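Local atomic coordinates of NAD-dependent epimerase/dehydratase (Veillonella parvula DSM 2008, PDB entry 3R6D), a protein that probably binds NAD(P) through a Rossmann fold and may act as an epimerase or dehydratase on a substrate not yet identified. Residues H32-G37 / T55-S60; V77-M82 / R101-V106; G113-A118 / A173-A178; D165-P170 / G209-H214. One frame throughout, in Å; residues are numbered along the deposited sequence.

Contact 1. Residues H32-G37 / T55-S60; sequences HITLYG and TVIEGS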
loop_
_atom_site.group_PDB
_atom_site.type_symbol
_atom_site.label_atom_id
_atom_site.label_comp_id
_atom_site.label_asym_id
_atom_site.label_seq_id
_atom_site.Cartn_x
_atom_site.Cartn_y
_atom_site.Cartn_z
ATOM N N HIS A 32 16.060 1.175 -7.279
ATOM C CA HIS A 32 16.810 0.506 -6.241
ATOM C C HIS A 32 15.903 0.376 -5.025
ATOM O O HIS A 32 15.328 1.369 -4.559
ATOM C CB HIS A 32 18.048 1.316 -5.922
ATOM C CG HIS A 32 19.112 1.212 -6.965
ATOM N ND1 HIS A 32 18.952 1.566 -8.292
ATOM C CD2 HIS A 32 20.358 0.706 -6.866
ATOM C CE1 HIS A 32 20.091 1.345 -8.942
ATOM N NE2 HIS A 32 20.957 0.829 -8.098
ATOM N N ILE A 33 15.782 -0.845 -4.517
ATOM C CA ILE A 33 14.733 -1.191 -3.576
ATOM C C ILE A 33 15.341 -1.618 -2.244
ATOM O O ILE A 33 16.198 -2.510 -2.193
ATOM C CB ILE A 33 13.853 -2.328 -4.131
ATOM C CG1 ILE A 33 13.283 -1.959 -5.501
ATOM C CG2 ILE A 33 12.742 -2.685 -3.158
ATOM C CD1 ILE A 33 12.545 -3.062 -6.256
ATOM N N THR A 34 14.841 -1.039 -1.158
ATOM C CA THR A 34 15.187 -1.483 0.186
ATOM C C THR A 34 13.967 -2.118 0.815
ATOM O O THR A 34 12.882 -1.511 0.804
ATOM C CB THR A 34 15.680 -0.301 1.014
ATOM O OG1 THR A 34 16.859 0.213 0.398
ATOM C CG2 THR A 34 15.984 -0.677 2.433
ATOM N N LEU A 35 14.136 -3.335 1.313
ATOM C CA LEU A 35 13.073 -4.080 1.986
ATOM C C LEU A 35 13.356 -4.108 3.487
ATOM O O LEU A 35 14.457 -4.514 3.882
ATOM C CB LEU A 35 13.010 -5.522 1.458
ATOM C CG LEU A 35 12.845 -5.638 -0.059
ATOM C CD1 LEU A 35 12.804 -7.129 -0.464
ATOM C CD2 LEU A 35 11.602 -4.931 -0.584
ATOM N N TYR A 36 12.396 -3.662 4.321
ATOM C CA TYR A 36 12.575 -3.640 5.777
ATOM C C TYR A 36 11.667 -4.651 6.411
ATOM O O TYR A 36 10.462 -4.690 6.094
ATOM C CB TYR A 36 12.179 -2.269 6.289
ATOM C CG TYR A 36 12.410 -2.079 7.778
ATOM C CD1 TYR A 36 13.705 -2.021 8.291
ATOM C CD2 TYR A 36 11.344 -1.959 8.674
ATOM C CE1 TYR A 36 13.938 -1.817 9.668
ATOM C CE2 TYR A 36 11.573 -1.769 10.053
ATOM C CZ TYR A 36 12.875 -1.708 10.536
ATOM O OH TYR A 36 13.145 -1.483 11.871
ATOM N N GLY A 37 12.198 -5.465 7.325
ATOM C CA GLY A 37 11.320 -6.405 8.038
ATOM C C GLY A 37 12.096 -7.517 8.699
ATOM O O GLY A 37 13.325 -7.438 8.865
ATOM N N THR A 55 18.114 -4.517 -1.338
ATOM C CA THR A 55 18.834 -4.475 -0.086
ATOM C C THR A 55 17.844 -4.819 1.008
ATOM O O THR A 55 16.759 -4.243 1.029
ATOM C CB THR A 55 19.394 -3.068 0.152
ATOM O OG1 THR A 55 20.261 -2.722 -0.938
ATOM C CG2 THR A 55 20.145 -2.992 1.466
ATOM N N VAL A 56 18.201 -5.731 1.908
ATOM C CA VAL A 56 17.372 -6.090 3.079
ATOM C C VAL A 56 17.925 -5.441 4.336
ATOM O O VAL A 56 19.152 -5.540 4.581
ATOM C CB VAL A 56 17.347 -7.630 3.323
ATOM C CG1 VAL A 56 16.673 -7.991 4.684
ATOM C CG2 VAL A 56 16.653 -8.325 2.165
ATOM N N ILE A 57 17.052 -4.833 5.145
ATOM C CA ILE A 57 17.419 -4.299 6.453
ATOM C C ILE A 57 16.500 -4.914 7.495
ATOM O O ILE A 57 15.272 -4.849 7.370
ATOM C CB ILE A 57 17.351 -2.757 6.490
ATOM C CG1 ILE A 57 18.341 -2.174 5.455
ATOM C CG2 ILE A 57 17.578 -2.236 7.932
ATOM C CD1 ILE A 57 18.313 -0.692 5.297
ATOM N N GLU A 58 17.102 -5.519 8.509
ATOM C CA GLU A 58 16.389 -6.183 9.612
ATOM C C GLU A 58 15.771 -5.206 10.580
ATOM O O GLU A 58 16.406 -4.216 10.958
ATOM C CB GLU A 58 17.446 -7.041 10.380
ATOM C CG GLU A 58 16.951 -7.778 11.626
ATOM C CD GLU A 58 16.916 -6.957 12.910
ATOM O OE1 GLU A 58 17.928 -6.319 13.329
ATOM O OE2 GLU A 58 15.864 -7.012 13.578
ATOM N N GLY A 59 14.531 -5.472 10.991
ATOM C CA GLY A 59 13.924 -4.752 12.082
ATOM C C GLY A 59 12.415 -4.785 12.048
ATOM O O GLY A 59 11.786 -5.374 11.159
ATOM N N SER A 60 11.846 -4.186 13.086
ATOM C CA SER A 60 10.402 -4.036 13.226
ATOM C C SER A 60 10.085 -2.567 13.338
ATOM O O SER A 60 10.974 -1.698 13.435
ATOM C CB SER A 60 9.942 -4.743 14.505
ATOM O OG SER A 60 10.224 -3.889 15.628
HETATM O O HOH W 1 18.977 -1.611 -3.045
#

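Contact 2. Residues V77-M82 / R101-V106; sequences VFVGAM and RRVIGV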
loop_
_atom_site.group_PDB
_atom_site.type_symbol
_atom_site.label_atom_id
_atom_site.label_comp_id
_atom_site.label_asym_id
_atom_site.label_seq_id
_atom_site.Cartn_x
_atom_site.Cartn_y
_atom_site.Cartn_z
ATOM N N VAL A 77 8.378 5.952 0.107
ATOM C CA VAL A 77 8.196 4.790 0.971
ATOM C C VAL A 77 6.838 4.169 0.667
ATOM O O VAL A 77 5.834 4.905 0.600
ATOM C CB VAL A 77 8.323 5.200 2.464
ATOM C CG1 VAL A 77 8.015 4.025 3.382
ATOM C CG2 VAL A 77 9.752 5.707 2.731
ATOM N N PHE A 78 6.812 2.855 0.462
ATOM C CA PHE A 78 5.568 2.121 0.323
ATOM C C PHE A 78 5.267 1.410 1.627
ATOM O O PHE A 78 6.138 0.730 2.181
ATOM C CB PHE A 78 5.679 1.117 -0.818
ATOM C CG PHE A 78 4.408 0.305 -1.010
ATOM C CD1 PHE A 78 3.311 0.859 -1.649
ATOM C CD2 PHE A 78 4.324 -1.009 -0.537
ATOM C CE1 PHE A 78 2.122 0.126 -1.812
ATOM C CE2 PHE A 78 3.168 -1.776 -0.739
ATOM C CZ PHE A 78 2.058 -1.207 -1.384
ATOM N N VAL A 79 4.049 1.589 2.153
ATOM C CA VAL A 79 3.615 0.955 3.395
ATOM C C VAL A 79 2.589 -0.103 3.057
ATOM O O VAL A 79 1.435 0.214 2.727
ATOM C CB VAL A 79 3.058 1.987 4.402
ATOM C CG1 VAL A 79 2.666 1.334 5.700
ATOM C CG2 VAL A 79 4.063 3.079 4.668
ATOM N N GLY A 80 3.009 -1.365 3.104
ATOM C CA GLY A 80 2.129 -2.437 2.673
ATOM C C GLY A 80 0.943 -2.709 3.577
ATOM O O GLY A 80 -0.085 -3.182 3.123
ATOM N N ALA A 81 1.090 -2.429 4.853
ATOM C CA ALA A 81 0.009 -2.634 5.808
ATOM C C ALA A 81 -0.127 -1.418 6.733
ATOM O O ALA A 81 0.853 -0.913 7.309
ATOM C CB ALA A 81 0.270 -3.926 6.601
HETATM N N MSE A 82 -1.361 -0.933 6.829
HETATM C CA MSE A 82 -1.725 0.220 7.676
HETATM C C MSE A 82 -2.743 -0.295 8.704
HETATM O O MSE A 82 -3.946 -0.003 8.616
HETATM C CB MSE A 82 -2.325 1.365 6.842
HETATM C CG MSE A 82 -1.309 1.987 5.913
HETATM SE SE MSE A 82 -2.096 3.411 4.826
HETATM C CE MSE A 82 -2.878 4.481 6.255
ATOM N N ARG A 101 9.399 12.718 2.458
ATOM C CA ARG A 101 8.076 13.325 2.260
ATOM C C ARG A 101 7.041 12.388 1.637
ATOM O O ARG A 101 5.854 12.416 2.028
ATOM C CB ARG A 101 8.202 14.581 1.386
ATOM C CG ARG A 101 9.282 15.534 1.861
ATOM C CD ARG A 101 8.926 16.120 3.207
ATOM N NE ARG A 101 7.710 16.915 3.094
ATOM C CZ ARG A 101 6.713 16.907 3.979
ATOM N NH1 ARG A 101 6.766 16.156 5.067
ATOM N NH2 ARG A 101 5.657 17.653 3.764
ATOM N N ARG A 102 7.471 11.565 0.678
ATOM C CA ARG A 102 6.505 10.825 -0.181
ATOM C C ARG A 102 6.210 9.429 0.341
ATOM O O ARG A 102 7.145 8.623 0.523
ATOM C CB ARG A 102 7.034 10.753 -1.606
ATOM C CG ARG A 102 6.019 10.220 -2.608
ATOM C CD ARG A 102 5.044 11.305 -3.027
ATOM N NE ARG A 102 4.059 10.761 -3.984
ATOM C CZ ARG A 102 2.887 10.184 -3.677
ATOM N NH1 ARG A 102 2.435 10.151 -2.418
ATOM N NH2 ARG A 102 2.171 9.641 -4.651
ATOM N N VAL A 103 4.932 9.156 0.616
ATOM C CA VAL A 103 4.551 7.839 1.151
ATOM C C VAL A 103 3.286 7.361 0.443
ATOM O O VAL A 103 2.336 8.128 0.274
ATOM C CB VAL A 103 4.477 7.868 2.717
ATOM C CG1 VAL A 103 3.447 8.844 3.233
ATOM C CG2 VAL A 103 4.284 6.472 3.272
ATOM N N ILE A 104 3.279 6.093 0.012
ATOM C CA ILE A 104 2.092 5.451 -0.538
ATOM C C ILE A 104 1.763 4.291 0.391
ATOM O O ILE A 104 2.630 3.455 0.648
ATOM C CB ILE A 104 2.360 4.939 -1.979
ATOM C CG1 ILE A 104 2.667 6.109 -2.914
ATOM C CG2 ILE A 104 1.158 4.132 -2.482
ATOM C CD1 ILE A 104 3.316 5.704 -4.226
ATOM N N GLY A 105 0.532 4.230 0.892
ATOM C CA GLY A 105 0.158 3.210 1.859
ATOM C C GLY A 105 -1.139 2.522 1.478
ATOM O O GLY A 105 -2.018 3.139 0.866
ATOM N N VAL A 106 -1.278 1.258 1.870
ATOM C CA VAL A 106 -2.443 0.459 1.619
ATOM C C VAL A 106 -3.358 0.394 2.824
ATOM O O VAL A 106 -2.928 -0.028 3.899
ATOM C CB VAL A 106 -2.002 -0.946 1.198
ATOM C CG1 VAL A 106 -3.145 -1.906 1.284
ATOM C CG2 VAL A 106 -1.425 -0.886 -0.234
HETATM O O HOH W 2 -3.581 -2.230 5.419
#

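Contact 3. Residues G113-A118 / A173-A178; sequences GEFPVA and AQFNDA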
loop_
_atom_site.group_PDB
_atom_site.type_symbol
_atom_site.label_atom_id
_atom_site.label_comp_id
_atom_site.label_asym_id
_atom_site.label_seq_id
_atom_site.Cartn_x
_atom_site.Cartn_y
_atom_site.Cartn_z
ATOM N N GLY A 113 -17.471 5.633 4.638
ATOM C CA GLY A 113 -18.887 5.537 4.220
ATOM C C GLY A 113 -19.099 5.298 2.740
ATOM O O GLY A 113 -20.165 5.635 2.188
ATOM N N GLU A 114 -18.124 4.691 2.059
ATOM C CA GLU A 114 -18.180 4.688 0.614
ATOM C C GLU A 114 -18.831 3.436 0.016
ATOM O O GLU A 114 -19.173 3.448 -1.167
ATOM C CB GLU A 114 -16.779 4.969 -0.006
ATOM C CG GLU A 114 -15.734 3.869 0.112
ATOM C CD GLU A 114 -14.915 3.895 1.369
ATOM O OE1 GLU A 114 -15.474 4.024 2.484
ATOM O OE2 GLU A 114 -13.680 3.710 1.262
ATOM N N PHE A 115 -18.964 2.346 0.772
ATOM C CA PHE A 115 -19.555 1.122 0.227
ATOM C C PHE A 115 -21.082 1.207 0.291
ATOM O O PHE A 115 -21.632 1.778 1.233
ATOM C CB PHE A 115 -19.135 -0.106 1.072
ATOM C CG PHE A 115 -17.808 -0.751 0.705
ATOM C CD1 PHE A 115 -17.281 -0.730 -0.576
ATOM C CD2 PHE A 115 -17.156 -1.504 1.665
ATOM C CE1 PHE A 115 -16.073 -1.417 -0.879
ATOM C CE2 PHE A 115 -15.979 -2.172 1.354
ATOM C CZ PHE A 115 -15.449 -2.157 0.078
ATOM N N PRO A 116 -21.783 0.573 -0.644
ATOM C CA PRO A 116 -23.231 0.416 -0.554
ATOM C C PRO A 116 -23.606 -0.535 0.569
ATOM O O PRO A 116 -22.752 -1.254 1.093
ATOM C CB PRO A 116 -23.608 -0.127 -1.921
ATOM C CG PRO A 116 -22.399 -0.918 -2.358
ATOM C CD PRO A 116 -21.201 -0.179 -1.763
ATOM N N VAL A 117 -24.891 -0.556 0.934
ATOM C CA VAL A 117 -25.327 -1.179 2.171
ATOM C C VAL A 117 -24.922 -2.646 2.293
ATOM O O VAL A 117 -24.336 -3.069 3.321
ATOM C CB VAL A 117 -26.866 -1.033 2.355
ATOM C CG1 VAL A 117 -27.339 -1.884 3.519
ATOM C CG2 VAL A 117 -27.226 0.420 2.633
ATOM N N ALA A 118 -25.247 -3.455 1.282
ATOM C CA ALA A 118 -25.038 -4.902 1.413
ATOM C C ALA A 118 -23.550 -5.246 1.461
ATOM O O ALA A 118 -23.107 -6.032 2.301
ATOM C CB ALA A 118 -25.744 -5.666 0.309
ATOM N N ALA A 173 -16.658 9.552 -3.518
ATOM C CA ALA A 173 -17.425 8.859 -4.550
ATOM C C ALA A 173 -17.927 7.503 -4.036
ATOM O O ALA A 173 -17.323 6.872 -3.160
ATOM C CB ALA A 173 -16.587 8.675 -5.760
ATOM N N GLN A 174 -19.053 7.051 -4.566
ATOM C CA GLN A 174 -19.513 5.685 -4.315
ATOM C C GLN A 174 -18.437 4.717 -4.713
ATOM O O GLN A 174 -17.828 4.869 -5.762
ATOM C CB GLN A 174 -20.695 5.356 -5.218
ATOM C CG GLN A 174 -21.871 6.241 -5.028
ATOM C CD GLN A 174 -22.984 5.922 -5.963
ATOM O OE1 GLN A 174 -23.287 4.758 -6.215
ATOM N NE2 GLN A 174 -23.638 6.961 -6.454
ATOM N N PHE A 175 -18.218 3.711 -3.877
ATOM C CA PHE A 175 -17.261 2.637 -4.183
ATOM C C PHE A 175 -18.078 1.344 -4.237
ATOM O O PHE A 175 -18.387 0.744 -3.205
ATOM C CB PHE A 175 -16.203 2.579 -3.072
ATOM C CG PHE A 175 -14.971 1.748 -3.388
ATOM C CD1 PHE A 175 -13.744 2.154 -2.906
ATOM C CD2 PHE A 175 -15.027 0.497 -4.001
ATOM C CE1 PHE A 175 -12.610 1.432 -3.125
ATOM C CE2 PHE A 175 -13.852 -0.229 -4.229
ATOM C CZ PHE A 175 -12.629 0.273 -3.781
ATOM N N ASN A 176 -18.445 0.936 -5.449
ATOM C CA ASN A 176 -19.347 -0.193 -5.604
ATOM C C ASN A 176 -18.655 -1.499 -5.979
ATOM O O ASN A 176 -19.305 -2.558 -6.027
ATOM C CB ASN A 176 -20.420 0.176 -6.629
ATOM C CG ASN A 176 -21.306 1.311 -6.147
ATOM O OD1 ASN A 176 -21.610 2.270 -6.885
ATOM N ND2 ASN A 176 -21.719 1.214 -4.928
ATOM N N ASP A 177 -17.352 -1.453 -6.220
ATOM C CA ASP A 177 -16.624 -2.656 -6.635
ATOM C C ASP A 177 -16.329 -3.553 -5.436
ATOM O O ASP A 177 -15.672 -3.107 -4.471
ATOM C CB ASP A 177 -15.304 -2.287 -7.324
ATOM C CG ASP A 177 -15.492 -1.502 -8.590
ATOM O OD1 ASP A 177 -16.589 -1.535 -9.224
ATOM O OD2 ASP A 177 -14.501 -0.802 -8.980
ATOM N N ALA A 178 -16.754 -4.821 -5.520
ATOM C CA ALA A 178 -16.650 -5.761 -4.417
ATOM C C ALA A 178 -15.312 -6.471 -4.367
ATOM O O ALA A 178 -15.041 -7.189 -3.390
ATOM C CB ALA A 178 -17.774 -6.783 -4.479
#

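Contact 4. Residues D165-P170 / G209-H214; sequences DYELIP and GEPGTH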
loop_
_atom_site.group_PDB
_atom_site.type_symbol
_atom_site.label_atom_id
_atom_site.label_comp_id
_atom_site.label_asym_id
_atom_site.label_seq_id
_atom_site.Cartn_x
_atom_site.Cartn_y
_atom_site.Cartn_z
ATOM N N ASP A 165 -6.870 -4.894 -14.820
ATOM C CA ASP A 165 -7.668 -3.704 -14.997
ATOM C C ASP A 165 -8.103 -3.132 -13.643
ATOM O O ASP A 165 -8.578 -3.866 -12.764
ATOM C CB ASP A 165 -8.899 -4.057 -15.826
ATOM C CG ASP A 165 -9.683 -2.842 -16.245
ATOM O OD1 ASP A 165 -9.069 -1.786 -16.476
ATOM O OD2 ASP A 165 -10.921 -2.952 -16.341
ATOM N N TYR A 166 -7.934 -1.826 -13.473
ATOM C CA TYR A 166 -8.391 -1.183 -12.224
ATOM C C TYR A 166 -9.076 0.123 -12.548
ATOM O O TYR A 166 -8.878 0.676 -13.637
ATOM C CB TYR A 166 -7.212 -0.928 -11.264
ATOM C CG TYR A 166 -6.225 0.094 -11.771
ATOM C CD1 TYR A 166 -6.427 1.454 -11.542
ATOM C CD2 TYR A 166 -5.087 -0.293 -12.486
ATOM C CE1 TYR A 166 -5.539 2.429 -12.022
ATOM C CE2 TYR A 166 -4.179 0.679 -12.967
ATOM C CZ TYR A 166 -4.419 2.030 -12.732
ATOM O OH TYR A 166 -3.536 2.989 -13.190
ATOM N N GLU A 167 -9.904 0.615 -11.627
ATOM C CA GLU A 167 -10.337 1.995 -11.682
ATOM C C GLU A 167 -10.053 2.646 -10.341
ATOM O O GLU A 167 -10.007 1.968 -9.292
ATOM C CB GLU A 167 -11.826 2.094 -12.058
ATOM C CG GLU A 167 -12.754 1.328 -11.108
ATOM C CD GLU A 167 -14.207 1.347 -11.560
ATOM O OE1 GLU A 167 -14.539 2.079 -12.537
ATOM O OE2 GLU A 167 -15.029 0.625 -10.958
ATOM N N LEU A 168 -9.890 3.954 -10.384
ATOM C CA LEU A 168 -9.574 4.757 -9.211
ATOM C C LEU A 168 -10.828 5.499 -8.790
ATOM O O LEU A 168 -11.528 6.076 -9.619
ATOM C CB LEU A 168 -8.443 5.743 -9.539
ATOM C CG LEU A 168 -7.121 5.098 -9.951
ATOM C CD1 LEU A 168 -6.043 6.112 -10.240
ATOM C CD2 LEU A 168 -6.617 4.132 -8.881
ATOM N N ILE A 169 -11.121 5.451 -7.494
ATOM C CA ILE A 169 -12.365 5.984 -6.939
ATOM C C ILE A 169 -12.053 7.160 -6.029
ATOM O O ILE A 169 -11.464 6.975 -4.957
ATOM C CB ILE A 169 -13.152 4.896 -6.151
ATOM C CG1 ILE A 169 -13.382 3.646 -6.995
ATOM C CG2 ILE A 169 -14.485 5.467 -5.617
ATOM C CD1 ILE A 169 -14.225 3.809 -8.166
ATOM N N PRO A 170 -12.412 8.373 -6.455
ATOM C CA PRO A 170 -12.000 9.526 -5.668
ATOM C C PRO A 170 -12.654 9.591 -4.291
ATOM O O PRO A 170 -13.680 8.919 -4.044
ATOM C CB PRO A 170 -12.382 10.731 -6.554
ATOM C CG PRO A 170 -13.159 10.276 -7.626
ATOM C CD PRO A 170 -13.054 8.753 -7.730
ATOM N N GLY A 209 -10.450 -0.458 -7.433
ATOM C CA GLY A 209 -11.412 -1.538 -7.577
ATOM C C GLY A 209 -11.399 -2.108 -8.980
ATOM O O GLY A 209 -10.958 -1.433 -9.925
ATOM N N GLU A 210 -11.920 -3.330 -9.129
ATOM C CA GLU A 210 -12.077 -3.954 -10.443
ATOM C C GLU A 210 -13.388 -3.480 -11.073
ATOM O O GLU A 210 -14.464 -3.703 -10.518
ATOM C CB GLU A 210 -12.097 -5.463 -10.281
ATOM C CG GLU A 210 -12.307 -6.236 -11.603
ATOM C CD GLU A 210 -12.351 -7.729 -11.405
ATOM O OE1 GLU A 210 -11.839 -8.245 -10.412
ATOM O OE2 GLU A 210 -12.897 -8.405 -12.288
ATOM N N PRO A 211 -13.303 -2.839 -12.255
ATOM C CA PRO A 211 -14.538 -2.402 -12.897
ATOM C C PRO A 211 -15.497 -3.578 -13.118
ATOM O O PRO A 211 -15.056 -4.679 -13.408
ATOM C CB PRO A 211 -14.064 -1.851 -14.232
ATOM C CG PRO A 211 -12.624 -1.396 -13.978
ATOM C CD PRO A 211 -12.096 -2.446 -13.020
ATOM N N GLY A 212 -16.791 -3.346 -12.958
ATOM C CA GLY A 212 -17.780 -4.378 -13.295
ATOM C C GLY A 212 -18.015 -5.395 -12.201
ATOM O O GLY A 212 -18.490 -6.519 -12.494
ATOM N N THR A 213 -17.716 -5.019 -10.944
ATOM C CA THR A 213 -17.902 -5.952 -9.847
ATOM C C THR A 213 -18.862 -5.390 -8.793
ATOM O O THR A 213 -18.604 -5.521 -7.581
ATOM C CB THR A 213 -16.546 -6.355 -9.224
ATOM O OG1 THR A 213 -15.880 -5.206 -8.701
ATOM C CG2 THR A 213 -15.657 -7.008 -10.277
ATOM N N HIS A 214 -20.000 -4.843 -9.242
ATOM C CA HIS A 214 -20.959 -4.243 -8.310
ATOM C C HIS A 214 -21.822 -5.347 -7.708
ATOM O O HIS A 214 -22.979 -5.536 -8.075
ATOM C CB HIS A 214 -21.833 -3.200 -9.024
ATOM C CG HIS A 214 -21.074 -2.008 -9.544
ATOM N ND1 HIS A 214 -21.715 -0.922 -10.087
ATOM C CD2 HIS A 214 -19.750 -1.723 -9.589
ATOM C CE1 HIS A 214 -20.828 -0.021 -10.450
ATOM N NE2 HIS A 214 -19.629 -0.487 -10.173
HETATM O O HOH W 3 -12.873 -5.260 -15.074
HETATM O O HOH W 4 -17.424 1.404 -10.356
HETATM O O HOH W 5 -17.472 -0.652 -11.941
#

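Contact 1. Residues H32-G37 / T55-S60
The carbonyl oxygen of I33 is gripped by two donors: the amide T55 N, 2.9 Å from I33 O and nearly on its C=O axis, and a water that also hydrogen-bonds T55 OG1. That pair opens a parallel ladder, which continues through L35 N to T55 O, I57 N to L35 O and G37 N to I57 O. At its far end G59 N reaches G37 O at 3.1 Å from above the carbonyl plane, where the regular ladder geometry is lost. Y36 illustrates how an aromatic side chain can add a side-chain-to-backbone bond beyond the end of the ladder. With CG anti to the backbone N (chi1 -176°), its ring runs along the partner chain, and Y36 OH donates to S60 O over 2.7 Å, again from above the carbonyl plane. G59 O lies over one ring face, towards the rim, while I57 CG2 sits at the edge, 3.9 Å from Y36 CD1. On the same side of the sheet I57 CD1 touches T34 CG2 at 3.7 Å; L35 and V56 project to the other side. Strand 8-11 flanks 33-37 on its second edge, and A70 of helix 68-71 packs on both Y36 and I57. Two adjacent parallel strands joined through a helical connection form a beta-alpha-beta crossover, the repeating unit of the Rossmann fold, here at the end of its parallel sheet.

Contact 2. Residues V77-M82 / R101-V106
Strands 77-79 and 102-106 run parallel, 4.6 Å apart at closest approach and inclined by only 17°, and four N-H...O=C bonds zip them together: V77 N to R102 O, I104 N to V77 O, V79 N to I104 O and V106 N to V79 O. The bonds are not equally aligned. The one from V106 N runs almost straight down the C=O axis of V79, whereas the one from V77 N meets R102 O at a bend, within the carbonyl plane. On one side of the sheet F78, its CG anti to the backbone N, lays its ring obliquely across the neighbouring strand, touching I104 CG2 through CD1 and V106 CG2 through CZ, the latter pair 3.7 Å apart. On the other side V79 CG2 meets V103 CG2 at 3.7 Å; V103 CG2 is anti to its own backbone N, an orientation that aims it at V79. Beyond the strand, M82, deposited as selenomethionine, bends at chi3 (53°) and rests SE against the backbone of G105, 3.6 Å from G105 C, where no side chain intervenes. A water closes the end, accepting from M82 N at 2.9 Å and donating to V106 O. Helix 182-193 packs on F78 and I104, while helix 129-144 packs on M82 and V103. The chemistry is therefore divided: peptide polarity is spent largely on strand-to-strand bonds, hydrocarbon faces two helix layers, and the charge of R102 is carried out to a salt bridge with E198 and a hydrogen bond to N148 O.

Contact 3. Residues G113-A118 / A173-A178
The ring of F115 turns its edge to one face of F175, a T-shaped pair with centroids 5.4 Å apart and planes at 76°; F115 CE1 is the atom that dips onto the face, near F175 CD2. At the edges the polar backbone takes over, with F175 O in the plane of the F115 ring and D177 N in the plane of the F175 ring. This is loop-on-loop packing at the periphery of a Rossmann-type domain: the approach to helix 117-125, whose N-cap position is held by P116, lies against the loop between strands 167-169 and 179-181. F175 has CG anti to its backbone N (chi1 -167°), which sets its ring beside the E114 side chain, where E114 CG approaches F175 CB to 3.5 Å. E114 adopts the crowded first torsion and bends again at chi2, so that its aliphatic part takes the packing while its carboxylate turns to S112 N and G110 N and to a salt bridge with R153. That carboxylate, in a buried residue, is thus compensated by a cation and two amides, which would probably favour its ionised form. One backbone bond ties the loops, F175 N to E114 O at 2.9 Å, the donor standing above the carbonyl plane. F175 O, in turn, is approached by two carbons, F115 CD1 at 3.2 Å and P116 CD at 3.3 Å.

Contact 4. Residues D165-P170 / G209-H214
The extended E167 chain runs antiparallel to the P211 side chain, over one face of the pyrrolidine, until E167 OE2 comes within 3.6 Å of P211 CA. D165 comes in slantwise, its OD2 3.3 Å from P211 CG, so one acidic side chain covers a face of the ring and the other touches its CG/CD rim. The crowded first torsion of E167 (chi1 57°) directs its chain over the turn instead of along the strand. Its OE2 is hydrogen-bonded to two waters, both also bonded to H214 NE2, though one of those links to the histidine is weak; the water with the weak link also accepts from G212 N. A third water bridges D165 OD2 and P211 O. Beneath the side chains the backbones are joined by a reciprocal pair, E167 N to G209 O at 2.9 Å and G209 N to E167 O at 3.1 Å. The turn beyond is fastened by T213 OG1, which donates to E210 O over 2.8 Å, while the E210 carboxylate faces away to Y158 and Q179. This is an antiparallel hydrogen-bonded beta pair between strands 167-169 and 204-209, leading into a type II turn with P211 and G212 at its two central positions.

Contacts 1, 2 and 4 are separate joints of one mixed sheet, with contacts 1 and 2 in its parallel part, their centres 14 Å apart, and contact 4 at its antiparallel addition, 21 Å from contact 2. Contact 3 adjoins contact 4, centre to centre 11 Å, on the far side of the chain from contact 1. There D177 OD2 lies 2.5 Å from E167 OE2, a closeness of two carboxylates that would be consistent with a shared proton, and A178 N probably donates to T213 O at 2.9 Å. In related Rossmann enzymes the dinucleotide lies across the C-terminal ends of the parallel strands, so contacts 1 and 2 probably help shape that site.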